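Local coordinates for protein MSM0273 (Mycobacterium smegmatis, PDB 5L37) that forms pentamers that are building blocks of the RMM bacterial microcompartment shell, where they probably cap the vertices, at residues Met1-Thr7 with Val46-Ile52; Met36-Leu42 with Ile69-Gly75. One frame throughout, in Å; residues are numbered along the deposited sequence.

Interaction 1 of 2, residues Met1-Thr7 with Val46-Ile52; sequences MLRATVT and VGEHVLI
Residues 2-7 and 49-52 are antiparallel beta strands, with axes 4.6 Å apart and N-to-C directions at 132°, a twist in keeping with a small barrel. Leu2-Ile52 and Ala4-Val50 are hydrogen-bonded pairs; Arg3-Leu51 and Thr5-His49 are non-hydrogen-bonded ones. The first pair is doubly linked, Leu2 N to Ile52 O (3.0 Å) and Ile52 N to Leu2 O (2.9 Å), and so is the second, Ala4 N to Val50 O (2.9 Å) and Val50 N to Ala4 O (2.8 Å). Next, both polar backbone atoms of Val6 are satisfied by successive residues: Val6 N donates to Glu48 O (3.0 Å), and Gly47 N to Val6 O (2.7 Å). With Gly47 at phi 94°, psi -13°, this has the pattern of a G1 beta bulge, and those angles favour glycine.

Ala4, Val50 and Ile52 share one face, where Ala4 CB meets Ile52 CD1 at 3.7 Å; Val6 CG2 packs on Val50 CG1 at 4.0 Å. On the face of Arg3 and Leu51, Thr5 OG1 and His49 ND1 (both chi1 m) share a hydrogen bond of 3.0 Å. Glu48 turns its OE1 back to Gly45 N, and Thr7 OG1 bonds Glu26. Outward backbone bonds place the pair mid-sheet: Arg3, Thr5 and Thr7 pair with residues 26-30; on the other side, Leu51 pairs with Ile74 of strand 71-76, and His49 with Ile77 just beyond it.

Interaction 2 of 2, residues Met36-Leu42 with Ile69-Gly75; sequences MIAFDVL and IDALIIG
Strands 36-40 and 71-75 run in the same general direction, their axes 4.4 Å apart at closest approach and inclined at 56°, so that they touch through a single bridge, between Phe39 and Leu72 (CA-CA 4.7 Å). This short parallel junction is the closure of an OB-fold barrel, in which the third strand meets the fifth. Phe39 supplies both hydrogen bonds, as one residue does in a parallel bridge: its N donates to Ala71 O (2.9 Å, 168°) and its O accepts from Ile73 N (2.9 Å, 172°). Leu72 CA adds a CA-H...O contact to Phe39 O at 3.5 Å.

Around the bridge the packing is apolar. Ala38 CB lies 4.1 Å from both Ala71 CB and Ile73 CG1. Met36 SD reaches Ala71 CB at 4.3 Å. The Phe39 side chain, chi1 -160°, swings its ring away while its CB packs on Ile69 CG2 at 3.7 Å; Leu72 CD1 sits at the ring edge, 4.3 Å from Phe39 CD2. Leu42, in the m,t rotamer, brings CD1 to 3.8 Å from Gly75 CA. Beyond the chain, Leu72 and Ile74 pack on Ile16 of a neighbouring subunit.

Past the bridge the strands splay and a water spans the gap. Asp40 OD1, also bonded to Ser44 OG, accepts from this water at 2.7 Å; the water donates again to Ile73 O at 2.7 Å and accepts from Val41 N at 2.8 Å.

In the fold
Both interactions are seams of one OB-fold barrel. Interaction 1 joins its first and fourth strands through four consecutive antiparallel pairs, ending in a bulge, and is partly buried, with polar and solvent-accessible residues toward the 46-49 end; interaction 2 closes the barrel by a brief parallel bridge, almost wholly buried, its side-chain packing mostly apolar, with Asp40 and an ordered water as the polar element. Their centres lie 9 Å apart. Strand 49-54 pairs with 71-76, joining them directly: Leu51 O and Ile74 N (2.8 Å) and Leu51 N and Gly75 O (2.9 Å) are probable hydrogen bonds. Across the pentamer they meet again, as Met1 of interaction 1 binds Asp70 of a neighbouring subunit's interaction 2.

Interaction 1 of 2, residues Met1-Thr7 with Val46-Ile52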
loop_
_atom_site.group_PDB
_atom_site.type_symbol
_atom_site.label_atom_id
_atom_site.label_comp_id
_atom_site.label_asym_id
_atom_site.label_seq_id
_atom_site.Cartn_x
_atom_site.Cartn_y
_atom_site.Cartn_z
ATOM N N MET C 1 -2.977 9.299 -6.010
ATOM C CA MET C 1 -4.331 9.777 -5.604
ATOM C C MET C 1 -5.319 9.365 -6.676
ATOM O O MET C 1 -4.951 9.047 -7.805
ATOM C CB MET C 1 -4.364 11.324 -5.376
ATOM C CG MET C 1 -3.550 11.802 -4.137
ATOM S SD MET C 1 -1.777 11.968 -4.562
ATOM C CE MET C 1 -1.810 13.479 -5.569
ATOM N N LEU C 2 -6.600 9.325 -6.293
ATOM C CA LEU C 2 -7.631 8.936 -7.262
ATOM C C LEU C 2 -8.756 9.962 -7.311
ATOM O O LEU C 2 -9.103 10.585 -6.311
ATOM C CB LEU C 2 -8.222 7.595 -6.913
ATOM C CG LEU C 2 -7.257 6.410 -6.968
ATOM C CD1 LEU C 2 -7.926 5.194 -6.343
ATOM C CD2 LEU C 2 -6.787 6.108 -8.404
ATOM N N ARG C 3 -9.316 10.145 -8.492
ATOM C CA ARG C 3 -10.573 10.879 -8.654
ATOM C C ARG C 3 -11.709 9.920 -8.332
ATOM O O ARG C 3 -11.719 8.783 -8.821
ATOM C CB ARG C 3 -10.706 11.420 -10.095
ATOM C CG ARG C 3 -9.650 12.406 -10.481
ATOM C CD ARG C 3 -9.889 12.976 -11.880
ATOM N NE ARG C 3 -10.037 11.967 -12.902
ATOM C CZ ARG C 3 -11.194 11.668 -13.496
ATOM N NH1 ARG C 3 -12.321 12.300 -13.172
ATOM N NH2 ARG C 3 -11.220 10.731 -14.430
ATOM N N ALA C 4 -12.677 10.399 -7.561
ATOM C CA ALA C 4 -13.838 9.594 -7.214
ATOM C C ALA C 4 -15.050 10.471 -7.110
ATOM O O ALA C 4 -14.930 11.712 -7.089
ATOM C CB ALA C 4 -13.596 8.888 -5.899
ATOM N N THR C 5 -16.213 9.831 -7.061
ATOM C CA THR C 5 -17.477 10.527 -6.893
ATOM C C THR C 5 -18.099 10.044 -5.606
ATOM O O THR C 5 -18.186 8.829 -5.390
ATOM C CB THR C 5 -18.439 10.261 -8.087
ATOM O OG1 THR C 5 -17.786 10.685 -9.295
ATOM C CG2 THR C 5 -19.746 11.024 -7.919
ATOM N N VAL C 6 -18.534 10.984 -4.767
ATOM C CA VAL C 6 -19.262 10.639 -3.539
ATOM C C VAL C 6 -20.650 10.084 -3.874
ATOM O O VAL C 6 -21.426 10.695 -4.629
ATOM C CB VAL C 6 -19.437 11.840 -2.615
ATOM C CG1 VAL C 6 -20.167 11.409 -1.325
ATOM C CG2 VAL C 6 -18.053 12.478 -2.257
ATOM N N THR C 7 -20.963 8.910 -3.335
ATOM C CA THR C 7 -22.242 8.284 -3.676
ATOM C C THR C 7 -23.157 8.198 -2.471
ATOM O O THR C 7 -24.386 8.045 -2.609
ATOM C CB THR C 7 -22.038 6.878 -4.249
ATOM O OG1 THR C 7 -21.240 6.110 -3.339
ATOM C CG2 THR C 7 -21.293 6.938 -5.595
ATOM N N VAL C 46 -22.950 14.388 -1.731
ATOM C CA VAL C 46 -23.246 13.311 -2.661
ATOM C C VAL C 46 -23.227 13.856 -4.081
ATOM O O VAL C 46 -23.789 14.924 -4.371
ATOM C CB VAL C 46 -24.597 12.629 -2.358
ATOM C CG1 VAL C 46 -24.994 11.719 -3.480
ATOM C CG2 VAL C 46 -24.499 11.849 -1.090
ATOM N N GLY C 47 -22.567 13.134 -4.970
ATOM C CA GLY C 47 -22.498 13.539 -6.360
ATOM C C GLY C 47 -21.256 14.351 -6.651
ATOM O O GLY C 47 -20.912 14.588 -7.803
ATOM N N GLU C 48 -20.578 14.787 -5.602
ATOM C CA GLU C 48 -19.395 15.617 -5.772
ATOM C C GLU C 48 -18.180 14.822 -6.245
ATOM O O GLU C 48 -17.950 13.684 -5.844
ATOM C CB GLU C 48 -19.047 16.288 -4.454
ATOM C CG GLU C 48 -17.909 17.254 -4.519
ATOM C CD GLU C 48 -17.748 17.995 -3.199
ATOM O OE1 GLU C 48 -18.688 17.957 -2.365
ATOM O OE2 GLU C 48 -16.671 18.592 -2.984
ATOM N N HIS C 49 -17.410 15.422 -7.131
ATOM C CA HIS C 49 -16.190 14.802 -7.591
ATOM C C HIS C 49 -15.026 15.223 -6.725
ATOM O O HIS C 49 -14.760 16.419 -6.588
ATOM C CB HIS C 49 -15.933 15.175 -9.051
ATOM C CG HIS C 49 -17.081 14.833 -9.934
ATOM N ND1 HIS C 49 -17.438 13.539 -10.212
ATOM C CD2 HIS C 49 -17.966 15.624 -10.592
ATOM C CE1 HIS C 49 -18.519 13.538 -10.979
ATOM N NE2 HIS C 49 -18.846 14.790 -11.236
ATOM N N VAL C 50 -14.317 14.239 -6.177
ATOM C CA VAL C 50 -13.305 14.515 -5.160
ATOM C C VAL C 50 -12.001 13.790 -5.483
ATOM O O VAL C 50 -11.970 12.879 -6.303
ATOM C CB VAL C 50 -13.768 14.088 -3.753
ATOM C CG1 VAL C 50 -15.001 14.912 -3.314
ATOM C CG2 VAL C 50 -14.128 12.623 -3.738
ATOM N N LEU C 51 -10.946 14.215 -4.803
ATOM C CA LEU C 51 -9.607 13.656 -4.913
ATOM C C LEU C 51 -9.295 12.936 -3.600
ATOM O O LEU C 51 -9.477 13.523 -2.539
ATOM C CB LEU C 51 -8.617 14.797 -5.146
ATOM C CG LEU C 51 -7.186 14.448 -5.485
ATOM C CD1 LEU C 51 -7.214 13.610 -6.823
ATOM C CD2 LEU C 51 -6.400 15.758 -5.593
ATOM N N ILE C 52 -8.868 11.679 -3.670
ATOM C CA ILE C 52 -8.623 10.850 -2.487
ATOM C C ILE C 52 -7.175 10.445 -2.389
ATOM O O ILE C 52 -6.576 10.039 -3.410
ATOM C CB ILE C 52 -9.488 9.584 -2.530
ATOM C CG1 ILE C 52 -10.944 10.084 -2.365
ATOM C CG2 ILE C 52 -9.096 8.615 -1.405
ATOM C CD1 ILE C 52 -11.912 9.030 -2.613
#

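Interaction 2 of 2, residues Met36-Leu42 with Ile69-Gly75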
loop_
_atom_site.group_PDB
_atom_site.type_symbol
_atom_site.label_atom_id
_atom_site.label_comp_id
_atom_site.label_asym_id
_atom_site.label_seq_id
_atom_site.Cartn_x
_atom_site.Cartn_y
_atom_site.Cartn_z
ATOM N N MET C 36 -15.186 2.355 -2.443
ATOM C CA MET C 36 -14.515 2.301 -1.145
ATOM C C MET C 36 -15.126 3.340 -0.225
ATOM O O MET C 36 -15.997 4.130 -0.626
ATOM C CB MET C 36 -12.992 2.540 -1.266
ATOM C CG MET C 36 -12.632 3.990 -1.434
ATOM S SD MET C 36 -10.830 4.294 -1.650
ATOM C CE MET C 36 -10.647 3.655 -3.281
ATOM N N ILE C 37 -14.721 3.298 1.038
ATOM C CA ILE C 37 -15.145 4.275 2.026
ATOM C C ILE C 37 -13.975 5.181 2.341
ATOM O O ILE C 37 -12.880 4.715 2.727
ATOM C CB ILE C 37 -15.684 3.593 3.353
ATOM C CG1 ILE C 37 -16.787 2.549 3.037
ATOM C CG2 ILE C 37 -16.123 4.680 4.381
ATOM C CD1 ILE C 37 -17.903 3.033 2.166
ATOM N N ALA C 38 -14.210 6.487 2.179
ATOM C CA ALA C 38 -13.182 7.470 2.451
ATOM C C ALA C 38 -13.610 8.386 3.556
ATOM O O ALA C 38 -14.806 8.709 3.670
ATOM C CB ALA C 38 -12.860 8.308 1.172
ATOM N N PHE C 39 -12.653 8.832 4.360
ATOM C CA PHE C 39 -12.940 9.791 5.423
ATOM C C PHE C 39 -12.997 11.196 4.856
ATOM O O PHE C 39 -12.236 11.526 3.961
ATOM C CB PHE C 39 -11.869 9.712 6.531
ATOM C CG PHE C 39 -12.324 10.276 7.824
ATOM C CD1 PHE C 39 -13.227 9.564 8.585
ATOM C CD2 PHE C 39 -11.861 11.516 8.296
ATOM C CE1 PHE C 39 -13.691 10.056 9.803
ATOM C CE2 PHE C 39 -12.314 12.037 9.519
ATOM C CZ PHE C 39 -13.237 11.299 10.271
ATOM N N ASP C 40 -13.902 12.005 5.371
ATOM C CA ASP C 40 -14.075 13.368 4.861
ATOM C C ASP C 40 -14.141 14.372 5.980
ATOM O O ASP C 40 -14.925 14.204 6.930
ATOM C CB ASP C 40 -15.353 13.450 4.052
ATOM C CG ASP C 40 -15.546 14.821 3.423
ATOM O OD1 ASP C 40 -14.720 15.226 2.606
ATOM O OD2 ASP C 40 -16.603 15.393 3.652
ATOM N N VAL C 41 -13.351 15.440 5.853
ATOM C CA VAL C 41 -13.374 16.532 6.816
ATOM C C VAL C 41 -13.851 17.838 6.167
ATOM O O VAL C 41 -14.019 18.844 6.849
ATOM C CB VAL C 41 -12.000 16.772 7.454
ATOM C CG1 VAL C 41 -11.537 15.481 8.238
ATOM C CG2 VAL C 41 -10.947 17.134 6.406
ATOM N N LEU C 42 -14.035 17.815 4.849
ATOM C CA LEU C 42 -14.414 19.009 4.066
ATOM C C LEU C 42 -15.908 19.283 3.893
ATOM O O LEU C 42 -16.282 20.245 3.210
ATOM C CB LEU C 42 -13.764 18.933 2.686
ATOM C CG LEU C 42 -12.236 19.084 2.717
ATOM C CD1 LEU C 42 -11.635 18.782 1.302
ATOM C CD2 LEU C 42 -11.816 20.481 3.219
ATOM N N ILE C 69 -7.346 5.363 9.804
ATOM C CA ILE C 69 -7.983 5.825 8.574
ATOM C C ILE C 69 -6.995 5.623 7.436
ATOM O O ILE C 69 -5.842 6.117 7.531
ATOM C CB ILE C 69 -8.339 7.340 8.716
ATOM C CG1 ILE C 69 -9.385 7.511 9.819
ATOM C CG2 ILE C 69 -8.791 7.944 7.388
ATOM C CD1 ILE C 69 -10.675 6.834 9.490
ATOM N N ASP C 70 -7.425 4.937 6.366
ATOM C CA ASP C 70 -6.526 4.639 5.228
ATOM C C ASP C 70 -7.033 5.261 3.889
ATOM O O ASP C 70 -6.564 4.892 2.809
ATOM C CB ASP C 70 -6.364 3.103 5.096
ATOM C CG ASP C 70 -7.679 2.388 4.686
ATOM O OD1 ASP C 70 -8.659 3.100 4.433
ATOM O OD2 ASP C 70 -7.690 1.139 4.576
ATOM N N ALA C 71 -7.977 6.204 3.964
ATOM C CA ALA C 71 -8.455 6.912 2.759
ATOM C C ALA C 71 -9.058 8.231 3.181
ATOM O O ALA C 71 -9.851 8.254 4.128
ATOM C CB ALA C 71 -9.504 6.058 2.017
ATOM N N LEU C 72 -8.625 9.312 2.548
ATOM C CA LEU C 72 -9.002 10.677 2.956
ATOM C C LEU C 72 -9.287 11.478 1.719
ATOM O O LEU C 72 -8.491 11.508 0.798
ATOM C CB LEU C 72 -7.867 11.347 3.754
ATOM C CG LEU C 72 -8.090 12.798 4.194
ATOM C CD1 LEU C 72 -9.265 12.905 5.225
ATOM C CD2 LEU C 72 -6.790 13.290 4.810
ATOM N N ILE C 73 -10.432 12.162 1.720
ATOM C CA ILE C 73 -10.697 13.135 0.665
ATOM C C ILE C 73 -9.866 14.386 0.893
ATOM O O ILE C 73 -9.934 15.006 1.963
ATOM C CB ILE C 73 -12.208 13.438 0.631
ATOM C CG1 ILE C 73 -12.939 12.241 -0.005
ATOM C CG2 ILE C 73 -12.471 14.762 -0.143
ATOM C CD1 ILE C 73 -14.513 12.234 0.306
ATOM N N ILE C 74 -9.041 14.753 -0.089
ATOM C CA ILE C 74 -8.157 15.894 0.135
ATOM C C ILE C 74 -8.622 17.142 -0.609
ATOM O O ILE C 74 -8.033 18.204 -0.419
ATOM C CB ILE C 74 -6.640 15.578 -0.211
ATOM C CG1 ILE C 74 -6.476 15.268 -1.671
ATOM C CG2 ILE C 74 -6.120 14.423 0.648
ATOM C CD1 ILE C 74 -4.970 15.158 -2.058
ATOM N N GLY C 75 -9.641 17.031 -1.465
ATOM C CA GLY C 75 -10.148 18.243 -2.129
ATOM C C GLY C 75 -11.227 17.893 -3.143
ATOM O O GLY C 75 -11.454 16.706 -3.446
HETATM O O HOH W 1 -12.130 15.712 3.383
#